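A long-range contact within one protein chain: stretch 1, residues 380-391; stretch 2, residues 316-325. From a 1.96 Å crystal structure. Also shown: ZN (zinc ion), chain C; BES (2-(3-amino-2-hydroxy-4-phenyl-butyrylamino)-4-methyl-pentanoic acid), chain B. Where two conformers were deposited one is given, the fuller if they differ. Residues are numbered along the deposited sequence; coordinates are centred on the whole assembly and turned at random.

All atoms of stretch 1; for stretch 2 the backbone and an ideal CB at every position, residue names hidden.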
# COMPACT_ATOMS: atom_id res chain seq x y z
N ASP A 380 -5.70 -1.24 -17.10
CA ASP A 380 -5.67 -0.47 -15.87
C ASP A 380 -4.59 -1.07 -15.00
O ASP A 380 -4.63 -2.26 -14.70
CB ASP A 380 -7.03 -0.55 -15.18
CG ASP A 380 -7.13 0.36 -13.97
OD1 ASP A 380 -6.08 0.76 -13.42
OD2 ASP A 380 -8.27 0.66 -13.55
N PRO A 381 -3.60 -0.25 -14.59
CA PRO A 381 -2.53 -0.72 -13.71
C PRO A 381 -3.08 -1.37 -12.44
O PRO A 381 -2.44 -2.29 -11.91
CB PRO A 381 -1.78 0.57 -13.36
CG PRO A 381 -1.98 1.44 -14.54
CD PRO A 381 -3.35 1.12 -15.07
N ASP A 382 -4.22 -0.89 -11.96
CA ASP A 382 -4.90 -1.50 -10.81
C ASP A 382 -5.06 -3.00 -11.03
O ASP A 382 -4.81 -3.79 -10.13
CB ASP A 382 -6.29 -0.89 -10.61
CG ASP A 382 -6.28 0.38 -9.77
OD1 ASP A 382 -5.33 0.56 -8.97
OD2 ASP A 382 -7.22 1.19 -9.89
N ASP A 383 -5.50 -3.37 -12.23
CA ASP A 383 -5.83 -4.75 -12.53
C ASP A 383 -4.67 -5.71 -12.29
O ASP A 383 -4.86 -6.93 -12.27
CB ASP A 383 -6.34 -4.89 -13.98
CG ASP A 383 -7.73 -4.32 -14.17
OD1 ASP A 383 -8.29 -3.75 -13.20
OD2 ASP A 383 -8.27 -4.45 -15.29
N ALA A 384 -3.48 -5.16 -12.11
CA ALA A 384 -2.28 -5.98 -11.94
C ALA A 384 -1.79 -5.96 -10.50
O ALA A 384 -0.83 -6.64 -10.17
CB ALA A 384 -1.18 -5.50 -12.85
N PHE A 385 -2.43 -5.17 -9.66
CA PHE A 385 -2.04 -5.15 -8.26
C PHE A 385 -2.72 -6.31 -7.54
O PHE A 385 -3.93 -6.54 -7.64
CB PHE A 385 -2.33 -3.79 -7.60
CG PHE A 385 -1.62 -2.64 -8.26
CD1 PHE A 385 -0.34 -2.80 -8.77
CD2 PHE A 385 -2.23 -1.41 -8.40
CE1 PHE A 385 0.32 -1.76 -9.40
CE2 PHE A 385 -1.58 -0.36 -9.03
CZ PHE A 385 -0.31 -0.53 -9.52
N SER A 386 -1.89 -7.09 -6.87
CA SER A 386 -2.35 -8.24 -6.13
C SER A 386 -1.25 -8.48 -5.13
O SER A 386 -0.34 -7.67 -5.00
CB SER A 386 -2.46 -9.46 -7.04
OG SER A 386 -1.17 -9.89 -7.46
N THR A 387 -1.31 -9.62 -4.47
CA THR A 387 -0.25 -10.00 -3.55
C THR A 387 1.03 -10.46 -4.25
O THR A 387 2.10 -10.51 -3.64
CB THR A 387 -0.76 -11.10 -2.62
OG1 THR A 387 -1.99 -10.67 -2.02
CG2 THR A 387 0.28 -11.39 -1.55
N VAL A 388 0.94 -10.76 -5.55
CA VAL A 388 2.10 -11.31 -6.28
C VAL A 388 3.37 -10.45 -6.24
O VAL A 388 4.44 -10.95 -5.92
CB VAL A 388 1.72 -11.66 -7.74
CG1 VAL A 388 2.97 -12.03 -8.54
CG2 VAL A 388 0.72 -12.79 -7.75
N PRO A 389 3.26 -9.14 -6.56
CA PRO A 389 4.52 -8.37 -6.53
C PRO A 389 5.13 -8.33 -5.14
O PRO A 389 6.36 -8.31 -5.00
CB PRO A 389 4.10 -6.96 -6.99
CG PRO A 389 2.58 -6.94 -6.92
CD PRO A 389 2.17 -8.38 -7.18
N TYR A 390 4.27 -8.29 -4.12
CA TYR A 390 4.72 -8.25 -2.73
C TYR A 390 5.45 -9.54 -2.38
O TYR A 390 6.61 -9.53 -1.98
CB TYR A 390 3.51 -8.07 -1.80
CG TYR A 390 2.81 -6.73 -1.93
CD1 TYR A 390 1.86 -6.51 -2.92
CD2 TYR A 390 3.09 -5.70 -1.04
CE1 TYR A 390 1.22 -5.26 -3.05
CE2 TYR A 390 2.46 -4.46 -1.15
CZ TYR A 390 1.53 -4.25 -2.15
OH TYR A 390 0.91 -3.02 -2.24
N GLU A 391 4.75 -10.65 -2.51
CA GLU A 391 5.21 -11.91 -1.93
C GLU A 391 6.04 -12.77 -2.88
O GLU A 391 6.98 -13.42 -2.44
CB GLU A 391 4.03 -12.73 -1.40
CG GLU A 391 3.27 -12.06 -0.24
CD GLU A 391 4.12 -11.92 1.03
OE1 GLU A 391 5.11 -12.67 1.20
OE2 GLU A 391 3.79 -11.04 1.85
N UNK A 316 8.05 1.67 -14.48
CA UNK A 316 6.68 1.52 -14.96
C UNK A 316 5.96 0.53 -14.08
O UNK A 316 6.56 -0.11 -13.23
CB UNK A 316 6.65 1.07 -16.42
N UNK A 317 4.66 0.37 -14.32
CA UNK A 317 3.86 -0.52 -13.48
C UNK A 317 4.02 -2.00 -13.89
O UNK A 317 3.51 -2.88 -13.21
CB UNK A 317 2.39 -0.11 -13.55
N UNK A 318 4.76 -2.25 -14.96
CA UNK A 318 5.17 -3.62 -15.30
C UNK A 318 6.20 -4.18 -14.35
O UNK A 318 6.35 -5.39 -14.27
CB UNK A 318 5.73 -3.67 -16.72
N UNK A 319 6.92 -3.31 -13.67
CA UNK A 319 8.04 -3.71 -12.80
C UNK A 319 7.78 -3.30 -11.35
O UNK A 319 8.71 -2.99 -10.58
CB UNK A 319 9.35 -3.09 -13.29
N UNK A 320 6.50 -3.29 -10.99
CA UNK A 320 6.02 -2.90 -9.67
C UNK A 320 6.66 -3.75 -8.56
O UNK A 320 6.80 -3.28 -7.43
CB UNK A 320 4.50 -3.02 -9.61
N UNK A 321 7.06 -4.98 -8.89
CA UNK A 321 7.70 -5.84 -7.89
C UNK A 321 8.98 -5.22 -7.29
O UNK A 321 9.31 -5.48 -6.13
CB UNK A 321 8.04 -7.19 -8.52
N UNK A 322 9.68 -4.40 -8.07
CA UNK A 322 10.91 -3.75 -7.59
C UNK A 322 10.61 -2.85 -6.41
O UNK A 322 11.44 -2.67 -5.53
CB UNK A 322 11.57 -2.94 -8.71
N UNK A 323 9.44 -2.21 -6.43
CA UNK A 323 8.99 -1.42 -5.30
C UNK A 323 8.54 -2.35 -4.19
O UNK A 323 9.21 -2.47 -3.16
CB UNK A 323 7.86 -0.47 -5.71
N UNK A 324 7.41 -3.03 -4.40
CA UNK A 324 6.76 -3.76 -3.30
C UNK A 324 7.51 -5.02 -2.83
O UNK A 324 7.47 -5.35 -1.65
CB UNK A 324 5.35 -4.16 -3.73
N UNK A 325 8.18 -5.71 -3.73
CA UNK A 325 8.95 -6.90 -3.35
C UNK A 325 10.14 -6.55 -2.49
O UNK A 325 10.39 -7.15 -1.43
CB UNK A 325 9.42 -7.65 -4.60
ZN ZN C . 4.12 -0.84 -0.02
N2 BES B . 1.27 2.40 -1.38
C1 BES B . 1.01 1.02 -1.01
C6 BES B . -0.49 0.72 -1.15
C7 BES B . -0.90 0.84 -2.60
C8 BES B . -0.13 0.25 -3.59
C12 BES B . -2.04 1.56 -2.94
C9 BES B . -0.51 0.36 -4.93
C11 BES B . -2.42 1.68 -4.28
C10 BES B . -1.65 1.07 -5.27
C2 BES B . 1.46 0.74 0.43
O2 BES B . 2.85 1.02 0.68
C3 BES B . 1.19 -0.70 0.70
O3 BES B . 1.86 -1.59 0.19
N1 BES B . 0.14 -0.82 1.52
C4 BES B . -0.46 -2.04 2.03
C13 BES B . 0.17 -2.19 3.41
C14 BES B . 0.80 -3.56 3.62
C15 BES B . 1.84 -3.49 4.73
C16 BES B . 1.41 -4.12 2.34
C5 BES B . -1.92 -1.75 2.19
O1 BES B . -2.73 -2.70 2.14
O4 BES B . -2.28 -0.56 2.36

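Position 316 has an extended backbone (phi/psi -154/174°), and its ideal CB finds nothing of stretch 1 within 5.5 Å, so the contact leaves the choice open. The residue is S316, whose OG accepts a hydrogen bond from the backbone N of 318 at 3.1 Å and so steadies the turn that follows.

At position 317 the CA-to-CB bond points toward stretch 1, with the ideal CB 4.2 Å from P381 CB and 4.9 Å from F385 CZ. A proline ring and an aromatic edge offer no polar partner here, so an apolar side chain would suit, whether aliphatic or aromatic. It is W317, with chi1 in the m well; its CD1 lies 4.2 Å from P381 CG and its CE3 4.1 Å from F385 CZ, near the plane of the phenyl ring, so that one indole touches both residues.

Positions 318 and 319 are unconstrained by stretch 1, the former pointing away and the latter out of reach; many residues would serve. They are N318 and H319, whose side chains hydrogen-bond elsewhere in the structure.

Position 320 points toward stretch 1 again. Its ideal CB is 4.4 Å from F385 CE1 and 4.7 Å from P389 CB, and apolar surface lies ahead, with the phenyl group of BES farther along. Leucine, methionine or an aromatic residue would all be plausible. F320 takes the t rotamer. Its CE2 comes to 3.4 Å from F385 CD1, the two rings meeting obliquely with centroids 4.5 Å apart and planes at 49°, while its CD2 packs 3.8 Å from P389 CG. At the far end of the ring, CZ reaches 3.8 Å from BES C9, joining the contact to the ligand.

At position 321, CB points sideways, 4.1 Å from P389 O in its ideal place, and the CA is 4.3 Å from that of P389. Close backbones favour a side chain that can turn off to one side, but do not fix its size. W321, with chi1 at 86°, does this: its CB remains 4.2 Å from P389 CB while the indole leads away.

Positions 322 and 323 lie on the helix with CB pointing away and sideways, and neither touches stretch 1; they are L322 and N323.

Position 324 points toward the Y390 ring, its ideal CB 3.8 Å from Y390 CD2. Methylenes would suit the ring face, and the nearby zinc ion favours an acidic or other metal-binding end. E324 supplies both: CB sits 3.8 Å from the Y390 ring centroid in a CH-pi contact, and OE1 binds ZN at 2.2 Å. Y390 OH donates to BES O3 at 3.0 Å, and that oxygen also binds the ion.

At position 325 an ideal CB would lie only 3.2 Å from P389 O. The same ideal CB would clash with W321 O, 2.7 Å away, so glycine is strongly favoured. G325 lets its CA approach P389 O to 3.4 Å and Y390 O to 3.8 Å.

Stretch 2 (316-325) SWNHFWLNEG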
# COMPACT_ATOMS: atom_id res chain seq x y z
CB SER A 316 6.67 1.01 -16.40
OG SER A 316 6.79 -0.40 -16.46
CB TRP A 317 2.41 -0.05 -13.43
CG TRP A 317 2.37 1.41 -12.99
CD1 TRP A 317 2.05 2.49 -13.76
CD2 TRP A 317 2.75 1.93 -11.70
NE1 TRP A 317 2.18 3.65 -13.02
CE2 TRP A 317 2.61 3.33 -11.76
CE3 TRP A 317 3.17 1.34 -10.50
CZ2 TRP A 317 2.88 4.16 -10.66
CZ3 TRP A 317 3.45 2.16 -9.42
CH2 TRP A 317 3.29 3.55 -9.50
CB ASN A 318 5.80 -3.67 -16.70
CG ASN A 318 4.79 -3.63 -17.80
OD1 ASN A 318 3.58 -3.67 -17.57
ND2 ASN A 318 5.28 -3.60 -19.03
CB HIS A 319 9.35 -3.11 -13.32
CG HIS A 319 9.62 -3.45 -14.75
ND1 HIS A 319 10.24 -4.61 -15.13
CD2 HIS A 319 9.27 -2.81 -15.89
CE1 HIS A 319 10.29 -4.67 -16.45
NE2 HIS A 319 9.71 -3.59 -16.94
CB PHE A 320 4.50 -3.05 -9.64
CG PHE A 320 3.85 -2.52 -8.39
CD1 PHE A 320 4.16 -1.25 -7.91
CD2 PHE A 320 2.87 -3.26 -7.74
CE1 PHE A 320 3.54 -0.75 -6.77
CE2 PHE A 320 2.25 -2.77 -6.60
CZ PHE A 320 2.59 -1.50 -6.12
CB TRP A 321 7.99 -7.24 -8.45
CG TRP A 321 9.29 -7.37 -9.20
CD1 TRP A 321 9.49 -7.15 -10.53
CD2 TRP A 321 10.55 -7.77 -8.65
NE1 TRP A 321 10.81 -7.39 -10.85
CE2 TRP A 321 11.48 -7.76 -9.71
CE3 TRP A 321 10.98 -8.14 -7.37
CZ2 TRP A 321 12.83 -8.11 -9.53
CZ3 TRP A 321 12.32 -8.48 -7.19
CH2 TRP A 321 13.22 -8.46 -8.26
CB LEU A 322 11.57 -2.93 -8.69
CG LEU A 322 12.29 -3.76 -9.76
CD1 LEU A 322 12.78 -2.89 -10.91
CD2 LEU A 322 13.45 -4.54 -9.12
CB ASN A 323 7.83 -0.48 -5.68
CG ASN A 323 8.29 0.82 -6.35
OD1 ASN A 323 9.33 0.87 -7.01
ND2 ASN A 323 7.51 1.88 -6.18
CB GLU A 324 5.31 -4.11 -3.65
CG GLU A 324 4.40 -2.88 -3.84
CD GLU A 324 4.28 -2.00 -2.60
OE1 GLU A 324 4.63 -2.46 -1.48
OE2 GLU A 324 3.82 -0.85 -2.73
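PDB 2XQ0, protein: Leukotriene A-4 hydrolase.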